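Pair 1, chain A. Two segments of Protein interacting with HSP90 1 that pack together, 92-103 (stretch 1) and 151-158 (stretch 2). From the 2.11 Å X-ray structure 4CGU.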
# COMPACT_ATOMS: atom_id res chain seq x y z
N ALA A 92 -12.51 3.11 -11.72
CA ALA A 92 -11.64 2.44 -10.74
C ALA A 92 -10.88 3.45 -9.89
O ALA A 92 -10.47 3.16 -8.77
CB ALA A 92 -10.68 1.50 -11.45
N TYR A 93 -10.71 4.66 -10.43
CA TYR A 93 -10.07 5.74 -9.71
C TYR A 93 -11.03 6.93 -9.64
O TYR A 93 -11.97 7.01 -10.42
CB TYR A 93 -8.77 6.15 -10.40
CG TYR A 93 -8.89 6.20 -11.91
CD1 TYR A 93 -9.43 7.31 -12.54
CD2 TYR A 93 -8.48 5.13 -12.70
CE1 TYR A 93 -9.55 7.36 -13.92
CE2 TYR A 93 -8.60 5.17 -14.08
CZ TYR A 93 -9.13 6.29 -14.68
OH TYR A 93 -9.25 6.35 -16.05
N LYS A 94 -10.78 7.83 -8.69
CA LYS A 94 -11.61 9.02 -8.53
C LYS A 94 -10.90 10.25 -9.06
O LYS A 94 -11.54 11.23 -9.45
CB LYS A 94 -11.93 9.25 -7.05
CG LYS A 94 -12.65 8.10 -6.37
CD LYS A 94 -13.98 7.82 -7.02
CE LYS A 94 -14.72 6.69 -6.31
NZ LYS A 94 -16.01 6.36 -7.00
N LEU A 95 -9.58 10.20 -9.07
CA LEU A 95 -8.77 11.38 -9.35
C LEU A 95 -7.61 11.05 -10.27
O LEU A 95 -6.93 10.03 -10.08
CB LEU A 95 -8.24 11.95 -8.03
CG LEU A 95 -7.27 13.12 -8.13
CD1 LEU A 95 -7.98 14.39 -8.60
CD2 LEU A 95 -6.56 13.34 -6.81
N ARG A 96 -7.39 11.91 -11.25
CA ARG A 96 -6.16 11.87 -12.04
C ARG A 96 -5.38 13.17 -11.89
O ARG A 96 -5.93 14.26 -12.01
CB ARG A 96 -6.46 11.64 -13.52
CG ARG A 96 -5.20 11.63 -14.38
CD ARG A 96 -5.52 11.68 -15.86
NE ARG A 96 -6.00 13.00 -16.28
CZ ARG A 96 -6.67 13.21 -17.40
NH1 ARG A 96 -6.96 12.20 -18.20
NH2 ARG A 96 -7.07 14.44 -17.72
N ILE A 97 -4.08 13.04 -11.63
CA ILE A 97 -3.18 14.18 -11.53
C ILE A 97 -2.17 14.10 -12.67
O ILE A 97 -1.54 13.06 -12.86
CB ILE A 97 -2.41 14.16 -10.20
CG1 ILE A 97 -3.38 13.97 -9.04
CG2 ILE A 97 -1.58 15.43 -10.04
CD1 ILE A 97 -2.71 13.65 -7.74
N LEU A 98 -2.03 15.19 -13.42
CA LEU A 98 -0.99 15.31 -14.44
C LEU A 98 0.07 16.28 -13.97
O LEU A 98 -0.22 17.44 -13.66
CB LEU A 98 -1.58 15.84 -15.75
CG LEU A 98 -2.71 15.05 -16.40
CD1 LEU A 98 -2.99 15.56 -17.81
CD2 LEU A 98 -2.37 13.58 -16.43
N ILE A 99 1.32 15.82 -13.93
CA ILE A 99 2.43 16.70 -13.61
C ILE A 99 3.31 16.79 -14.84
O ILE A 99 3.85 15.79 -15.31
CB ILE A 99 3.25 16.18 -12.43
CG1 ILE A 99 2.35 16.00 -11.20
CG2 ILE A 99 4.41 17.14 -12.14
CD1 ILE A 99 3.11 15.74 -9.93
N GLU A 100 3.46 18.01 -15.36
CA GLU A 100 4.16 18.22 -16.62
C GLU A 100 5.35 19.17 -16.46
O GLU A 100 5.21 20.24 -15.88
CB GLU A 100 3.17 18.77 -17.64
CG GLU A 100 3.74 18.94 -19.03
CD GLU A 100 2.68 19.33 -20.05
OE1 GLU A 100 1.48 19.18 -19.75
OE2 GLU A 100 3.06 19.79 -21.15
N ASN A 101 6.51 18.77 -16.95
CA ASN A 101 7.67 19.66 -16.94
C ASN A 101 7.70 20.50 -18.21
O ASN A 101 7.71 19.96 -19.32
CB ASN A 101 8.97 18.86 -16.78
CG ASN A 101 10.17 19.75 -16.46
OD1 ASN A 101 10.14 20.97 -16.65
ND2 ASN A 101 11.24 19.12 -15.98
N LYS A 102 7.70 21.82 -18.05
CA LYS A 102 7.63 22.74 -19.18
C LYS A 102 8.97 23.41 -19.50
O LYS A 102 9.07 24.18 -20.46
CB LYS A 102 6.59 23.83 -18.91
CG LYS A 102 5.21 23.31 -18.59
CD LYS A 102 4.43 22.98 -19.84
CE LYS A 102 2.94 22.91 -19.55
NZ LYS A 102 2.14 22.61 -20.77
N ALA A 103 9.99 23.15 -18.69
CA ALA A 103 11.29 23.79 -18.88
C ALA A 103 11.96 23.27 -20.15
O ALA A 103 12.09 22.06 -20.34
CB ALA A 103 12.18 23.55 -17.67
N GLU A 151 7.27 12.74 -23.00
CA GLU A 151 6.38 13.85 -22.70
C GLU A 151 6.79 14.57 -21.43
O GLU A 151 6.24 15.62 -21.11
CB GLU A 151 4.93 13.38 -22.59
CG GLU A 151 4.38 12.85 -23.90
CD GLU A 151 4.68 13.78 -25.07
OE1 GLU A 151 4.53 15.02 -24.92
OE2 GLU A 151 5.07 13.28 -26.15
N ARG A 152 7.76 14.00 -20.72
CA ARG A 152 8.14 14.45 -19.39
C ARG A 152 6.88 14.65 -18.55
O ARG A 152 6.67 15.72 -17.98
CB ARG A 152 8.99 15.72 -19.44
CG ARG A 152 10.39 15.49 -20.01
CD ARG A 152 11.21 16.76 -19.98
NE ARG A 152 10.53 17.84 -20.69
CZ ARG A 152 10.91 19.11 -20.66
NH1 ARG A 152 11.98 19.46 -19.95
NH2 ARG A 152 10.23 20.02 -21.33
N THR A 153 6.04 13.63 -18.52
CA THR A 153 4.77 13.76 -17.83
C THR A 153 4.55 12.61 -16.85
O THR A 153 4.79 11.45 -17.19
CB THR A 153 3.59 13.84 -18.83
OG1 THR A 153 3.76 14.99 -19.68
CG2 THR A 153 2.26 13.97 -18.10
N LEU A 154 4.14 12.95 -15.64
CA LEU A 154 3.67 11.99 -14.65
C LEU A 154 2.15 11.96 -14.69
O LEU A 154 1.50 13.00 -14.65
CB LEU A 154 4.11 12.39 -13.24
CG LEU A 154 5.50 12.04 -12.72
CD1 LEU A 154 5.61 12.46 -11.25
CD2 LEU A 154 5.82 10.57 -12.89
N TYR A 155 1.60 10.75 -14.77
CA TYR A 155 0.16 10.49 -14.69
C TYR A 155 -0.10 9.73 -13.40
O TYR A 155 0.41 8.63 -13.22
CB TYR A 155 -0.30 9.61 -15.85
CG TYR A 155 -0.17 10.23 -17.22
CD1 TYR A 155 1.05 10.26 -17.88
CD2 TYR A 155 -1.27 10.78 -17.86
CE1 TYR A 155 1.17 10.83 -19.14
CE2 TYR A 155 -1.16 11.36 -19.12
CZ TYR A 155 0.06 11.38 -19.75
OH TYR A 155 0.16 11.94 -21.00
N ILE A 156 -0.90 10.30 -12.51
CA ILE A 156 -1.19 9.67 -11.23
C ILE A 156 -2.68 9.37 -11.07
O ILE A 156 -3.51 10.27 -11.17
CB ILE A 156 -0.72 10.56 -10.07
CG1 ILE A 156 0.77 10.86 -10.22
CG2 ILE A 156 -1.04 9.92 -8.73
CD1 ILE A 156 1.27 11.98 -9.34
N TYR A 157 -3.02 8.11 -10.83
CA TYR A 157 -4.42 7.71 -10.70
C TYR A 157 -4.70 7.21 -9.29
O TYR A 157 -4.03 6.29 -8.80
CB TYR A 157 -4.77 6.63 -11.72
CG TYR A 157 -4.67 7.11 -13.15
CD1 TYR A 157 -3.45 7.10 -13.82
CD2 TYR A 157 -5.79 7.59 -13.82
CE1 TYR A 157 -3.35 7.54 -15.13
CE2 TYR A 157 -5.70 8.04 -15.12
CZ TYR A 157 -4.48 8.02 -15.77
OH TYR A 157 -4.40 8.46 -17.07
N ILE A 158 -5.69 7.82 -8.65
CA ILE A 158 -6.04 7.47 -7.28
C ILE A 158 -7.54 7.26 -7.12
O ILE A 158 -8.35 8.08 -7.55
CB ILE A 158 -5.57 8.57 -6.30
CG1 ILE A 158 -4.06 8.79 -6.43
CG2 ILE A 158 -5.94 8.20 -4.87
CD1 ILE A 158 -3.53 9.92 -5.59
OXT ILE A 158 -8.00 6.26 -6.55

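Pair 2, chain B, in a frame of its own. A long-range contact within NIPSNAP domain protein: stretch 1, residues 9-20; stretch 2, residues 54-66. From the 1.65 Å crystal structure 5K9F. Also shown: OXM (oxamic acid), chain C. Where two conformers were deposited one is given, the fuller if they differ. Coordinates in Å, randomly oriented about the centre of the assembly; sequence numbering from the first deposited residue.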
# COMPACT_ATOMS: atom_id res chain seq x y z
N MET B 9 24.07 17.08 8.34
CA MET B 9 23.23 16.43 9.34
C MET B 9 22.43 15.27 8.71
O MET B 9 22.01 15.33 7.56
CB MET B 9 22.27 17.46 9.98
CG MET B 9 21.35 16.87 11.06
SD MET B 9 20.39 18.06 12.05
CE MET B 9 19.16 18.64 10.88
N LEU B 10 22.29 14.20 9.46
CA LEU B 10 21.44 13.08 9.09
C LEU B 10 20.15 13.16 9.89
O LEU B 10 20.20 13.23 11.12
CB LEU B 10 22.16 11.76 9.38
CG LEU B 10 21.40 10.47 9.13
CD1 LEU B 10 21.24 10.26 7.64
CD2 LEU B 10 22.15 9.31 9.78
N VAL B 11 19.00 13.14 9.22
CA VAL B 11 17.72 13.29 9.89
C VAL B 11 16.97 11.96 9.84
O VAL B 11 16.86 11.33 8.78
CB VAL B 11 16.90 14.43 9.27
CG1 VAL B 11 15.53 14.47 9.87
CG2 VAL B 11 17.61 15.76 9.52
N GLU B 12 16.46 11.53 10.99
CA GLU B 12 15.64 10.33 11.05
C GLU B 12 14.20 10.71 11.33
O GLU B 12 13.93 11.47 12.27
CB GLU B 12 16.15 9.38 12.14
CG GLU B 12 15.26 8.14 12.25
CD GLU B 12 15.70 7.18 13.34
OE1 GLU B 12 16.58 7.55 14.14
OE2 GLU B 12 15.16 6.04 13.40
N GLN B 13 13.27 10.19 10.52
CA GLN B 13 11.84 10.38 10.77
C GLN B 13 11.24 9.03 11.14
O GLN B 13 11.19 8.13 10.31
CB GLN B 13 11.10 10.99 9.57
CG GLN B 13 9.61 11.20 9.92
CD GLN B 13 8.85 12.05 8.92
OE1 GLN B 13 7.84 12.65 9.26
NE2 GLN B 13 9.30 12.07 7.68
N ARG B 14 10.79 8.91 12.39
CA ARG B 14 10.22 7.66 12.89
C ARG B 14 8.72 7.81 13.04
O ARG B 14 8.23 8.87 13.46
CB ARG B 14 10.79 7.29 14.26
CG ARG B 14 12.24 6.99 14.26
CD ARG B 14 12.72 6.79 15.68
NE ARG B 14 12.31 5.53 16.31
CZ ARG B 14 12.89 4.35 16.08
NH1 ARG B 14 13.89 4.23 15.20
NH2 ARG B 14 12.48 3.28 16.73
N THR B 15 7.98 6.76 12.71
CA THR B 15 6.54 6.76 12.87
C THR B 15 6.15 5.56 13.71
O THR B 15 6.55 4.44 13.41
CB THR B 15 5.80 6.70 11.52
OG1 THR B 15 6.12 7.83 10.70
CG2 THR B 15 4.28 6.67 11.72
N TYR B 16 5.33 5.79 14.74
CA TYR B 16 4.70 4.72 15.49
C TYR B 16 3.20 4.78 15.25
O TYR B 16 2.60 5.85 15.34
CB TYR B 16 4.97 4.82 16.99
CG TYR B 16 6.42 4.79 17.40
CD1 TYR B 16 6.79 5.18 18.67
CD2 TYR B 16 7.41 4.34 16.53
CE1 TYR B 16 8.11 5.16 19.07
CE2 TYR B 16 8.75 4.31 16.93
CZ TYR B 16 9.08 4.72 18.20
OH TYR B 16 10.39 4.70 18.61
N TRP B 17 2.60 3.63 14.93
CA TRP B 17 1.16 3.49 14.89
C TRP B 17 0.73 2.92 16.23
O TRP B 17 1.18 1.84 16.62
CB TRP B 17 0.71 2.57 13.75
CG TRP B 17 0.85 3.15 12.37
CD1 TRP B 17 -0.16 3.65 11.58
CD2 TRP B 17 2.06 3.28 11.60
NE1 TRP B 17 0.35 4.09 10.39
CE2 TRP B 17 1.70 3.87 10.37
CE3 TRP B 17 3.40 2.96 11.84
CZ2 TRP B 17 2.64 4.14 9.38
CZ3 TRP B 17 4.33 3.22 10.85
CH2 TRP B 17 3.94 3.80 9.63
N LEU B 18 -0.13 3.65 16.93
CA LEU B 18 -0.58 3.30 18.27
C LEU B 18 -1.98 2.70 18.24
O LEU B 18 -2.73 2.87 17.27
CB LEU B 18 -0.58 4.54 19.17
CG LEU B 18 0.74 5.30 19.25
CD1 LEU B 18 0.57 6.43 20.26
CD2 LEU B 18 1.87 4.38 19.66
N LYS B 19 -2.31 1.99 19.31
CA LYS B 19 -3.66 1.48 19.49
C LYS B 19 -4.66 2.63 19.41
O LYS B 19 -4.40 3.71 19.95
CB LYS B 19 -3.77 0.76 20.84
N PRO B 20 -5.80 2.44 18.75
CA PRO B 20 -6.76 3.54 18.62
C PRO B 20 -7.11 4.14 19.98
O PRO B 20 -7.34 3.42 20.96
CB PRO B 20 -7.98 2.87 17.97
CG PRO B 20 -7.38 1.77 17.16
CD PRO B 20 -6.21 1.26 17.97
N GLY B 54 -4.78 11.46 7.52
CA GLY B 54 -4.18 10.19 7.14
C GLY B 54 -4.50 9.15 8.20
O GLY B 54 -5.54 9.21 8.87
N ASP B 55 -3.58 8.20 8.37
CA ASP B 55 -3.73 7.26 9.46
C ASP B 55 -3.77 8.04 10.77
O ASP B 55 -2.85 8.81 11.07
CB ASP B 55 -2.57 6.26 9.48
CG ASP B 55 -2.59 5.26 8.31
OD1 ASP B 55 -3.64 5.09 7.65
OD2 ASP B 55 -1.54 4.62 8.07
N LEU B 56 -4.84 7.88 11.52
CA LEU B 56 -4.90 8.48 12.83
C LEU B 56 -4.12 7.59 13.80
O LEU B 56 -3.70 6.48 13.47
CB LEU B 56 -6.35 8.68 13.28
CG LEU B 56 -7.14 9.66 12.40
CD1 LEU B 56 -8.67 9.57 12.63
CD2 LEU B 56 -6.62 11.10 12.61
N ASN B 57 -3.89 8.12 14.99
CA ASN B 57 -3.16 7.39 16.03
C ASN B 57 -1.69 7.16 15.68
O ASN B 57 -1.09 6.19 16.13
CB ASN B 57 -3.84 6.05 16.34
CG ASN B 57 -5.30 6.22 16.63
OD1 ASN B 57 -5.67 6.90 17.59
ND2 ASN B 57 -6.16 5.65 15.79
N ARG B 58 -1.10 8.06 14.89
CA ARG B 58 0.32 8.03 14.62
C ARG B 58 1.03 9.05 15.47
O ARG B 58 0.54 10.17 15.65
CB ARG B 58 0.64 8.35 13.16
CG ARG B 58 0.31 7.25 12.17
CD ARG B 58 0.72 7.71 10.78
NE ARG B 58 -0.14 8.80 10.29
CZ ARG B 58 0.24 9.72 9.41
NH1 ARG B 58 1.48 9.73 8.92
NH2 ARG B 58 -0.63 10.65 9.02
N VAL B 59 2.20 8.69 15.99
CA VAL B 59 3.13 9.68 16.53
C VAL B 59 4.38 9.66 15.66
O VAL B 59 4.90 8.58 15.33
CB VAL B 59 3.45 9.46 18.01
CG1 VAL B 59 2.23 9.80 18.87
CG2 VAL B 59 3.92 8.04 18.28
N ILE B 60 4.84 10.84 15.28
CA ILE B 60 5.89 11.03 14.29
C ILE B 60 6.98 11.87 14.93
O ILE B 60 6.70 12.94 15.48
CB ILE B 60 5.32 11.72 13.04
CG1 ILE B 60 4.28 10.81 12.37
CG2 ILE B 60 6.43 12.05 12.06
CD1 ILE B 60 3.51 11.53 11.29
N GLN B 61 8.22 11.37 14.89
CA GLN B 61 9.31 12.11 15.50
C GLN B 61 10.46 12.28 14.53
O GLN B 61 10.76 11.40 13.73
CB GLN B 61 9.81 11.42 16.79
CG GLN B 61 10.12 9.96 16.67
CD GLN B 61 10.19 9.29 18.02
OE1 GLN B 61 11.24 9.26 18.64
NE2 GLN B 61 9.06 8.77 18.48
N LEU B 62 11.09 13.45 14.58
CA LEU B 62 12.27 13.73 13.77
C LEU B 62 13.44 14.02 14.69
O LEU B 62 13.33 14.83 15.62
CB LEU B 62 12.04 14.91 12.82
CG LEU B 62 11.14 14.57 11.63
CD1 LEU B 62 9.67 14.72 11.99
CD2 LEU B 62 11.50 15.43 10.44
N TRP B 63 14.56 13.34 14.44
CA TRP B 63 15.79 13.49 15.20
C TRP B 63 16.94 13.82 14.26
O TRP B 63 17.02 13.26 13.16
CB TRP B 63 16.13 12.19 15.96
CG TRP B 63 15.13 11.80 16.99
CD1 TRP B 63 14.05 10.99 16.82
CD2 TRP B 63 15.11 12.22 18.36
NE1 TRP B 63 13.36 10.86 18.01
CE2 TRP B 63 13.99 11.62 18.96
CE3 TRP B 63 15.93 13.06 19.13
CZ2 TRP B 63 13.67 11.82 20.31
CZ3 TRP B 63 15.62 13.25 20.46
CH2 TRP B 63 14.49 12.64 21.03
N GLY B 64 17.82 14.71 14.70
CA GLY B 64 18.99 15.10 13.92
C GLY B 64 20.27 14.52 14.52
O GLY B 64 20.49 14.62 15.73
N PHE B 65 21.10 13.93 13.66
CA PHE B 65 22.35 13.31 14.08
C PHE B 65 23.52 13.85 13.27
O PHE B 65 23.38 14.15 12.08
CB PHE B 65 22.29 11.79 13.94
CG PHE B 65 21.24 11.15 14.79
CD1 PHE B 65 21.47 10.92 16.14
CD2 PHE B 65 20.03 10.75 14.24
CE1 PHE B 65 20.50 10.31 16.94
CE2 PHE B 65 19.05 10.16 15.03
CZ PHE B 65 19.29 9.93 16.38
N ASP B 66 24.68 13.95 13.92
CA ASP B 66 25.89 14.38 13.21
C ASP B 66 26.26 13.40 12.11
O ASP B 66 26.81 13.81 11.08
CB ASP B 66 27.06 14.51 14.19
CG ASP B 66 26.84 15.59 15.23
OD1 ASP B 66 26.03 16.50 14.98
OD2 ASP B 66 27.51 15.53 16.29
C1 OXM C . 9.78 4.99 22.16
N1 OXM C . 10.68 5.12 21.19
O1 OXM C . 9.24 5.97 22.73
C2 OXM C . 9.33 3.65 22.58
O2 OXM C . 8.41 3.59 23.43
O3 OXM C . 9.86 2.62 22.10
O HOH W 1 7.41 7.84 16.40
O HOH W 2 4.17 8.74 9.04
O HOH W 3 11.83 6.95 19.37

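Superposing N, CA and C of 14 central residues brings pair 2 onto pair 1 with an RMSD of 0.5 Å, so the two backbones are nearly interchangeable. Each is an antiparallel strand pair: the strand axes approach to 4.7 Å in both, with N-to-C directions 166° apart in pair 1 and 161° in pair 2. The register also coincides. Ile A97 matches Arg B14 and Ile A156 matches Gln B61, and both couples are hydrogen-bonded bridge pairs: Ile A97 N to Ile A156 O and Ile A156 N to Ile A97 O are each 2.9 Å, while Arg B14 N to Gln B61 O is 2.8 Å and Gln B61 N to Arg B14 O is 2.9 Å. The next such couple, Ile A99 with Leu A154, falls on Tyr B16 with Val B59.

The face carrying these side chains is filled differently. In pair 1 it is aliphatic: the CB atoms of Ile A97 and Ile A156 lie 4.0 Å apart, as do those of Ile A99 and Leu A154, and Ile A99 CD1 reaches Ile A156 CD1 at 4.2 Å. Pair 2 keeps apolar packing at one couple, Tyr B16 CB to Val B59 CG2 at 3.6 Å, but places Arg B14 and Gln B61 at the other. Their polar ends are satisfied along their own strands: Arg B14 NH1 forms a salt bridge with Glu B12 OE2 (2.9 Å), and Gln B61 OE1 accepts from Trp B63 NE1 (2.7 Å). One water accepts from Gln B61 NE2 and donates to Val B59 O, both at 2.8 Å and both on the same strand; its bond to Arg B14 O at 3.2 Å, which reaches the other strand, is weak.

On the opposite face, Arg A96 and Tyr A157 match Gln B13 and Leu B62. Arg A96 CG sits over the Tyr A157 ring, 4.1 Å from the centroid of that ring and 27° off its normal. Gln B13 OE1 instead comes within 3.9 Å of Leu B62 CD1. Two couples farther along the same face, the CH-pi motif appears in pair 2 with the arginine on the other strand: Arg B58 CG lies 3.8 Å from the centroid of the Trp B17 five-membered ring. The matched pair 1 couple, Glu A100 and Thr A153, meets at 4.0 Å between Glu A100 CG and Thr A153 OG1.

Arg A152 and Asn B57 share a positive phi (46° and 67°). Each offers its carbonyl: Asn A101 N to Arg A152 O is 3.2 Å, and Leu B18 N to Asn B57 O is 2.8 Å.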